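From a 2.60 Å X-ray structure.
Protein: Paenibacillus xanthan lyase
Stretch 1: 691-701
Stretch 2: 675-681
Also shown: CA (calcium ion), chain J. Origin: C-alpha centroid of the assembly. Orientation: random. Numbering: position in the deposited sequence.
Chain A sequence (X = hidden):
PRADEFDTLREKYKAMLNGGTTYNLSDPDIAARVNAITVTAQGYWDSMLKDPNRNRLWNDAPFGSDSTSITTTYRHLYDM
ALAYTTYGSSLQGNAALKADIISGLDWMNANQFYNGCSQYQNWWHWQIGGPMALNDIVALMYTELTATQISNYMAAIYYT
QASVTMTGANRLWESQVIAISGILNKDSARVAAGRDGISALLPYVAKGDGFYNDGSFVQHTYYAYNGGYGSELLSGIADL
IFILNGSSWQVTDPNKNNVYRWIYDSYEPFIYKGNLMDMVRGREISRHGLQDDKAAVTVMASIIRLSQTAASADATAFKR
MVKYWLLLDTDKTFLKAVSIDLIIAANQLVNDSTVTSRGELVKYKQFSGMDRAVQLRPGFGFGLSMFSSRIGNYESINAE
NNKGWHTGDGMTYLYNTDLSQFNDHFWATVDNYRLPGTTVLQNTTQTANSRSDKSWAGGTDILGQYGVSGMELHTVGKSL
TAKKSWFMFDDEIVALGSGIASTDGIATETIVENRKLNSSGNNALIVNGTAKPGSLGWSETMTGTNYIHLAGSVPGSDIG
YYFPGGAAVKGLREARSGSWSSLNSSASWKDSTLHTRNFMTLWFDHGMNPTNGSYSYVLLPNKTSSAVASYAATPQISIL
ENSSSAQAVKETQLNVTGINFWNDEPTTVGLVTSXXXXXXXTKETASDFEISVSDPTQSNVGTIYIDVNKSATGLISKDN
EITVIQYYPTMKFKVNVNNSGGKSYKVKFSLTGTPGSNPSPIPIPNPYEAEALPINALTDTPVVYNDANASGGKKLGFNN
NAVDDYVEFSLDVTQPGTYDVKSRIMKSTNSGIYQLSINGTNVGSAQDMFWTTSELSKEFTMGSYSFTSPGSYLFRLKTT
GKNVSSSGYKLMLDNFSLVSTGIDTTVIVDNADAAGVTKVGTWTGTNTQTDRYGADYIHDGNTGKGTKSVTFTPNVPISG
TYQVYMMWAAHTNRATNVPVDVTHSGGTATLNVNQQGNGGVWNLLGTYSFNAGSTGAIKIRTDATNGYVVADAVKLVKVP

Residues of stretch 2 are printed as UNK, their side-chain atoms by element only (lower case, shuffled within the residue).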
# COMPACT_ATOMS: atom_id res chain seq x y z
N ILE A 691 2.15 -9.71 -16.37
CA ILE A 691 2.82 -9.64 -15.09
C ILE A 691 2.47 -8.35 -14.33
O ILE A 691 2.47 -7.26 -14.90
CB ILE A 691 4.34 -9.71 -15.25
CG1 ILE A 691 4.73 -11.01 -15.95
CG2 ILE A 691 5.03 -9.61 -13.89
CD1 ILE A 691 5.45 -10.81 -17.25
N SER A 692 2.15 -8.49 -13.05
CA SER A 692 1.87 -7.34 -12.21
C SER A 692 2.94 -7.23 -11.13
O SER A 692 3.24 -8.21 -10.45
CB SER A 692 0.49 -7.45 -11.58
OG SER A 692 0.16 -6.27 -10.86
N VAL A 693 3.52 -6.04 -10.97
CA VAL A 693 4.59 -5.83 -10.00
C VAL A 693 4.32 -4.64 -9.09
O VAL A 693 3.81 -3.61 -9.55
CB VAL A 693 5.93 -5.57 -10.71
CG1 VAL A 693 7.08 -5.59 -9.71
CG2 VAL A 693 6.14 -6.60 -11.79
N SER A 694 4.68 -4.75 -7.82
CA SER A 694 4.61 -3.61 -6.92
C SER A 694 5.76 -3.67 -5.93
O SER A 694 6.31 -4.73 -5.67
CB SER A 694 3.29 -3.59 -6.16
OG SER A 694 3.29 -4.56 -5.13
N ASP A 695 6.11 -2.52 -5.37
CA ASP A 695 7.09 -2.43 -4.29
C ASP A 695 6.35 -2.21 -2.97
O ASP A 695 5.98 -1.08 -2.63
CB ASP A 695 8.04 -1.27 -4.56
CG ASP A 695 8.85 -0.90 -3.34
OD1 ASP A 695 9.27 -1.81 -2.60
OD2 ASP A 695 9.05 0.32 -3.11
N PRO A 696 6.13 -3.29 -2.21
CA PRO A 696 5.31 -3.17 -1.00
C PRO A 696 6.03 -2.38 0.07
O PRO A 696 5.36 -1.92 1.00
CB PRO A 696 5.15 -4.62 -0.54
CG PRO A 696 5.48 -5.45 -1.72
CD PRO A 696 6.51 -4.68 -2.49
N THR A 697 7.35 -2.22 -0.03
CA THR A 697 8.10 -1.48 0.98
C THR A 697 7.83 -0.00 0.83
O THR A 697 8.01 0.76 1.78
CB THR A 697 9.63 -1.70 0.87
OG1 THR A 697 10.14 -0.99 -0.26
CG2 THR A 697 9.96 -3.18 0.73
N GLN A 698 7.40 0.39 -0.36
CA GLN A 698 7.12 1.79 -0.70
C GLN A 698 8.32 2.71 -0.48
O GLN A 698 8.16 3.92 -0.36
CB GLN A 698 5.91 2.33 0.08
CG GLN A 698 4.65 1.48 -0.03
CD GLN A 698 3.42 2.18 0.51
OE1 GLN A 698 3.30 3.40 0.41
NE2 GLN A 698 2.50 1.42 1.08
N SER A 699 9.52 2.13 -0.42
CA SER A 699 10.71 2.92 -0.12
C SER A 699 11.88 2.62 -1.06
O SER A 699 13.01 3.04 -0.83
CB SER A 699 11.11 2.77 1.35
OG SER A 699 11.45 1.44 1.67
N ASN A 700 11.59 1.89 -2.13
CA ASN A 700 12.51 1.72 -3.24
C ASN A 700 12.37 2.94 -4.14
O ASN A 700 11.30 3.18 -4.72
CB ASN A 700 12.14 0.46 -4.01
CG ASN A 700 13.15 0.09 -5.08
OD1 ASN A 700 13.97 0.90 -5.49
ND2 ASN A 700 13.08 -1.14 -5.56
N VAL A 701 13.43 3.74 -4.25
CA VAL A 701 13.40 4.94 -5.09
C VAL A 701 14.02 4.70 -6.45
O VAL A 701 14.15 5.62 -7.26
CB VAL A 701 14.13 6.12 -4.44
CG1 VAL A 701 13.55 6.43 -3.07
CG2 VAL A 701 15.60 5.80 -4.33
N UNK A 675 15.16 -8.88 -8.56
CA UNK A 675 16.38 -8.45 -7.89
C UNK A 675 16.07 -7.54 -6.70
O UNK A 675 16.97 -7.00 -6.08
c UNK A 675 16.82 -6.35 -9.24
n UNK A 675 17.75 -5.46 -9.57
c UNK A 675 17.32 -7.73 -8.86
o UNK A 675 15.62 -6.08 -9.23
N UNK A 676 14.78 -7.38 -6.39
CA UNK A 676 14.36 -6.51 -5.30
C UNK A 676 13.16 -7.09 -4.56
O UNK A 676 12.41 -7.89 -5.13
n UNK A 676 18.56 -4.86 -6.30
c UNK A 676 16.11 -3.86 -5.24
c UNK A 676 13.99 -5.12 -5.83
n UNK A 676 19.31 -2.72 -6.66
c UNK A 676 18.36 -3.55 -6.23
c UNK A 676 15.16 -4.29 -6.36
n UNK A 676 17.22 -3.06 -5.74
N UNK A 677 12.97 -6.69 -3.31
CA UNK A 677 11.72 -6.97 -2.61
C UNK A 677 10.57 -6.56 -3.52
O UNK A 677 10.60 -5.48 -4.11
c UNK A 677 12.74 -6.52 -0.31
c UNK A 677 12.79 -5.51 0.83
c UNK A 677 13.94 -5.80 1.78
c UNK A 677 11.64 -6.18 -1.30
n UNK A 677 13.81 -5.04 3.04
N UNK A 678 9.57 -7.42 -3.65
CA UNK A 678 8.50 -7.16 -4.59
C UNK A 678 7.33 -8.09 -4.36
O UNK A 678 7.50 -9.20 -3.86
c UNK A 678 9.01 -7.34 -6.00
N UNK A 679 6.14 -7.64 -4.71
CA UNK A 679 5.01 -8.54 -4.79
C UNK A 679 4.66 -8.66 -6.27
O UNK A 679 4.54 -7.66 -6.98
o UNK A 679 2.79 -8.93 -3.95
c UNK A 679 3.84 -7.99 -3.99
N UNK A 680 4.53 -9.89 -6.76
CA UNK A 680 4.37 -10.12 -8.19
C UNK A 680 3.25 -11.11 -8.46
O UNK A 680 3.08 -12.07 -7.71
c UNK A 680 6.82 -9.74 -8.48
c UNK A 680 5.68 -10.68 -8.78
c UNK A 680 5.54 -10.94 -10.27
N UNK A 681 2.46 -10.85 -9.50
CA UNK A 681 1.42 -11.79 -9.91
C UNK A 681 1.42 -11.96 -11.43
O UNK A 681 1.53 -10.99 -12.16
c UNK A 681 -1.09 -12.29 -9.76
s UNK A 681 -2.53 -12.15 -8.67
c UNK A 681 -1.94 -13.08 -7.27
c UNK A 681 0.05 -11.36 -9.39
CA CA J . 1.99 5.47 0.89
O HOH W 1 16.25 -0.66 -6.38
O HOH W 2 11.56 -3.04 -3.79
O HOH W 3 2.10 7.62 2.58
O HOH W 4 1.15 4.72 3.54
O HOH W 5 4.73 5.93 1.16

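Position 675 carries two side-chain carbons, the second bonded to one oxygen and one nitrogen. The group stays beyond reach of stretch 1. A short side chain ending in an amide is asparagine, Asn675; its amide oxygen is hydrogen-bonded elsewhere in the structure.

At position 676, three carbons lead to a nitrogen and then to a carbon bearing two more nitrogens, and the chain runs beside Asn700. This planar guanidinium identifies Arg676. Its CG packs 3.9 Å from ND2 of Asn700, while its NH1 turns back to donate to O of Asn675 at 2.7 Å. NE of Arg676 donates to water 1 at 2.7 Å, and that water in turn donates to OD1 of Asn700 at 2.9 Å, so the two side chains are joined through solvent.

Position 677 has four carbons in a row ending in nitrogen, and the aliphatic part lies against Thr697; this is lysine. CD of Lys677 is 3.7 Å from CG2 of Thr697.

Position 678 has a single side-chain carbon, and its backbone lies near Ser694 and Pro696; it is therefore Ala678. Its CA makes a CA-H...O contact of 3.4 Å with O of Ser694 and lies 3.8 Å from CD of Pro696.

One carbon followed by one oxygen, the carbon near Ser694 and Pro696, defines position 679 as a serine. CB of Ser679 lies 3.7 Å from OG of Ser694 and 3.8 Å from CG of Pro696; the hydroxyl itself is hydrogen-bonded elsewhere in the structure.

At position 680 a carbon branches into two more, with no polar atom, and the branches rest against Ile691 and Val693, as in valine. Val680 meets Ile691 through CG1 to CG2 at 3.9 Å and Val693 through CG2 to CG1 at 4.3 Å, forming a small apolar patch.

Position 681 has two carbons, a sulfur and a final carbon, unbranched, with the first carbon near Ser692: Met681. Its CB is 4.5 Å from CB of Ser692, but the thioether end leads away.

The contact is built chiefly on antiparallel backbone pairing. N of Ser679 donates to O of Ser694 (3.1 Å) and N of Ser694 to O of Ser679 (3.0 Å); the same reciprocal pattern links N of Met681 to O of Ser692 (2.9 Å) and N of Ser692 to O of Met681 (2.7 Å). Between these pairs, Val693 and Val680 share one face of the sheet, whereas the serines and Met681 occupy the other. Beyond the strands, the type I turn from Asp695 to Gln698 begins, and water 2 extends the link by donating to O of Lys677 (2.6 Å) and OD1 of Asp695 (2.9 Å) while accepting from ND2 of Asn700 (3.0 Å).

Stretch 2 (675-681) NRKASVM
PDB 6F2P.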